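Local coordinates for rusticyanin (PDB 2CAL), which carries electrons from cytochrome c552 to the A-type oxidase, using a single bound copper ion, at residues F86-K91 with F124-T129. The protein carries 1 engineered substitution. Residues are numbered along the deposited sequence; the frame is centred on the assembly and turned at random.
Sequences FDITKK and FTWHPT
Ile88 meets Trp126 and Phe86 meets Phe124 across the interior of the cupredoxin beta-sandwich, where strand 87-89, at the edge of one sheet, packs against the end of strand 119-126 in the other. The two segments run in nearly the same direction, 12° apart. Their backbones stand well apart, Ile88 CA lying 9.7 Å from Trp126 CA, and side chains alone bridge the gap, without a hydrogen bond between the segments.

The central interaction is a CH-pi contact. Ile88 and Trp126 reach toward each other tip to tip, and Ile88 CD1 sits over the six-membered ring of the indole, 3.7 Å from its centroid and 14° off the ring normal. The second branch, Ile88 CG2, touches the same ring at Trp126 CZ2, 3.8 Å away. CG of Trp126 is anti to the backbone N (chi1 -179°), on a CB that points toward strand 87-89, and Pro128 CG covers the opposite face of the indole, so the ring is held between two aliphatic groups. Tyr133 adds an edge-to-face contact from strand 131-136. An alanine at Trp126 would probably leave a gap between Ile88 and Pro128 and deprive both of the flat surface they pack on.

Apolar contacts round the Phe124 ring continue the packing toward the copper end. The side chain of Phe86, about 7 Å from those of the copper ligands His84 and Cys137, crosses that of Phe124 at about a right angle and also packs against the rings of Phe53 and Tyr135. Ile88 CD1 lies near the plane of the Phe124 ring, at its edge, 4.2 Å from Phe124 CE1. At that ring's tip, Phe124 CZ approaches Phe86 CD2 to 3.9 Å.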
# COMPACT_ATOMS: atom_id res chain seq x y z
N PHE A 86 -2.83 5.09 1.30
CA PHE A 86 -1.83 4.44 0.44
C PHE A 86 -1.74 5.31 -0.79
O PHE A 86 -2.59 5.25 -1.67
CB PHE A 86 -2.22 2.98 0.14
CG PHE A 86 -1.17 2.20 -0.65
CD1 PHE A 86 -0.35 1.30 0.03
CD2 PHE A 86 -1.02 2.35 -2.04
CE1 PHE A 86 0.58 0.57 -0.69
CE2 PHE A 86 -0.09 1.62 -2.75
CZ PHE A 86 0.70 0.73 -2.05
N ASP A 87 -0.68 6.09 -0.91
CA ASP A 87 -0.53 7.06 -1.96
C ASP A 87 0.82 6.89 -2.62
O ASP A 87 1.85 6.87 -1.97
CB ASP A 87 -0.68 8.48 -1.40
CG ASP A 87 -2.11 8.68 -0.89
OD1 ASP A 87 -3.04 8.53 -1.72
OD2 ASP A 87 -2.20 9.03 0.32
N ILE A 88 0.78 6.76 -3.96
CA ILE A 88 2.01 6.58 -4.72
C ILE A 88 2.48 7.94 -5.26
O ILE A 88 1.69 8.66 -5.86
CB ILE A 88 1.84 5.56 -5.87
CG1 ILE A 88 1.26 4.23 -5.31
CG2 ILE A 88 3.12 5.33 -6.62
CD1 ILE A 88 0.91 3.20 -6.39
N THR A 89 3.77 8.19 -5.09
CA THR A 89 4.41 9.46 -5.47
C THR A 89 5.79 9.17 -6.02
O THR A 89 6.40 8.13 -5.74
CB THR A 89 4.49 10.36 -4.22
OG1 THR A 89 5.15 11.63 -4.61
CG2 THR A 89 5.26 9.74 -3.08
N LYS A 90 6.31 10.13 -6.81
CA LYS A 90 7.72 10.07 -7.18
C LYS A 90 8.63 10.63 -6.12
O LYS A 90 9.84 10.52 -6.27
CB LYS A 90 7.95 10.77 -8.54
CG LYS A 90 7.07 10.16 -9.66
CD LYS A 90 7.42 10.72 -11.05
CE LYS A 90 6.39 10.27 -12.07
NZ LYS A 90 6.69 10.60 -13.50
N LYS A 91 8.13 11.34 -5.09
CA LYS A 91 8.96 11.97 -4.06
C LYS A 91 9.45 10.95 -3.03
O LYS A 91 8.61 10.24 -2.47
CB LYS A 91 8.18 13.07 -3.36
CG LYS A 91 8.84 13.61 -2.10
CD LYS A 91 10.10 14.39 -2.36
CE LYS A 91 11.00 14.58 -1.16
NZ LYS A 91 10.45 14.29 0.20
N PHE A 124 -7.69 0.01 -6.64
CA PHE A 124 -7.47 0.98 -7.75
C PHE A 124 -6.50 0.34 -8.77
O PHE A 124 -5.76 -0.58 -8.41
CB PHE A 124 -7.00 2.32 -7.25
CG PHE A 124 -5.65 2.37 -6.60
CD1 PHE A 124 -4.50 2.54 -7.34
CD2 PHE A 124 -5.51 2.26 -5.22
CE1 PHE A 124 -3.26 2.59 -6.71
CE2 PHE A 124 -4.28 2.30 -4.61
CZ PHE A 124 -3.12 2.46 -5.34
N THR A 125 -6.53 0.89 -9.97
CA THR A 125 -5.60 0.43 -11.01
C THR A 125 -4.58 1.50 -11.31
O THR A 125 -4.80 2.71 -11.09
CB THR A 125 -6.40 0.06 -12.25
OG1 THR A 125 -5.61 -0.76 -13.14
CG2 THR A 125 -6.76 1.26 -13.13
N TRP A 126 -3.43 1.12 -11.83
CA TRP A 126 -2.28 1.96 -12.03
C TRP A 126 -1.51 1.47 -13.23
O TRP A 126 -1.23 0.28 -13.34
CB TRP A 126 -1.41 1.97 -10.75
CG TRP A 126 -0.16 2.81 -10.74
CD1 TRP A 126 -0.02 4.09 -11.27
CD2 TRP A 126 1.12 2.48 -10.15
NE1 TRP A 126 1.27 4.52 -11.04
CE2 TRP A 126 2.00 3.56 -10.36
CE3 TRP A 126 1.62 1.35 -9.47
CZ2 TRP A 126 3.30 3.54 -9.93
CZ3 TRP A 126 2.92 1.34 -9.04
CH2 TRP A 126 3.75 2.42 -9.27
N HIS A 127 -1.16 2.42 -14.11
CA HIS A 127 -0.42 2.14 -15.33
C HIS A 127 0.83 3.03 -15.37
O HIS A 127 0.79 4.00 -16.13
CB HIS A 127 -1.29 2.40 -16.57
CG HIS A 127 -2.41 1.45 -16.77
ND1 HIS A 127 -2.27 0.34 -17.60
CD2 HIS A 127 -3.69 1.44 -16.34
CE1 HIS A 127 -3.43 -0.30 -17.60
NE2 HIS A 127 -4.30 0.31 -16.84
N PRO A 128 1.84 2.77 -14.55
CA PRO A 128 2.98 3.69 -14.47
C PRO A 128 3.95 3.59 -15.64
O PRO A 128 4.16 2.54 -16.25
CB PRO A 128 3.74 3.21 -13.23
CG PRO A 128 3.39 1.75 -13.15
CD PRO A 128 1.94 1.64 -13.58
N THR A 129 4.56 4.75 -15.92
CA THR A 129 5.76 4.74 -16.71
C THR A 129 6.88 4.17 -15.86
O THR A 129 6.89 4.16 -14.61
CB THR A 129 6.15 6.14 -17.21
OG1 THR A 129 6.39 6.96 -16.08
CG2 THR A 129 4.99 6.77 -17.97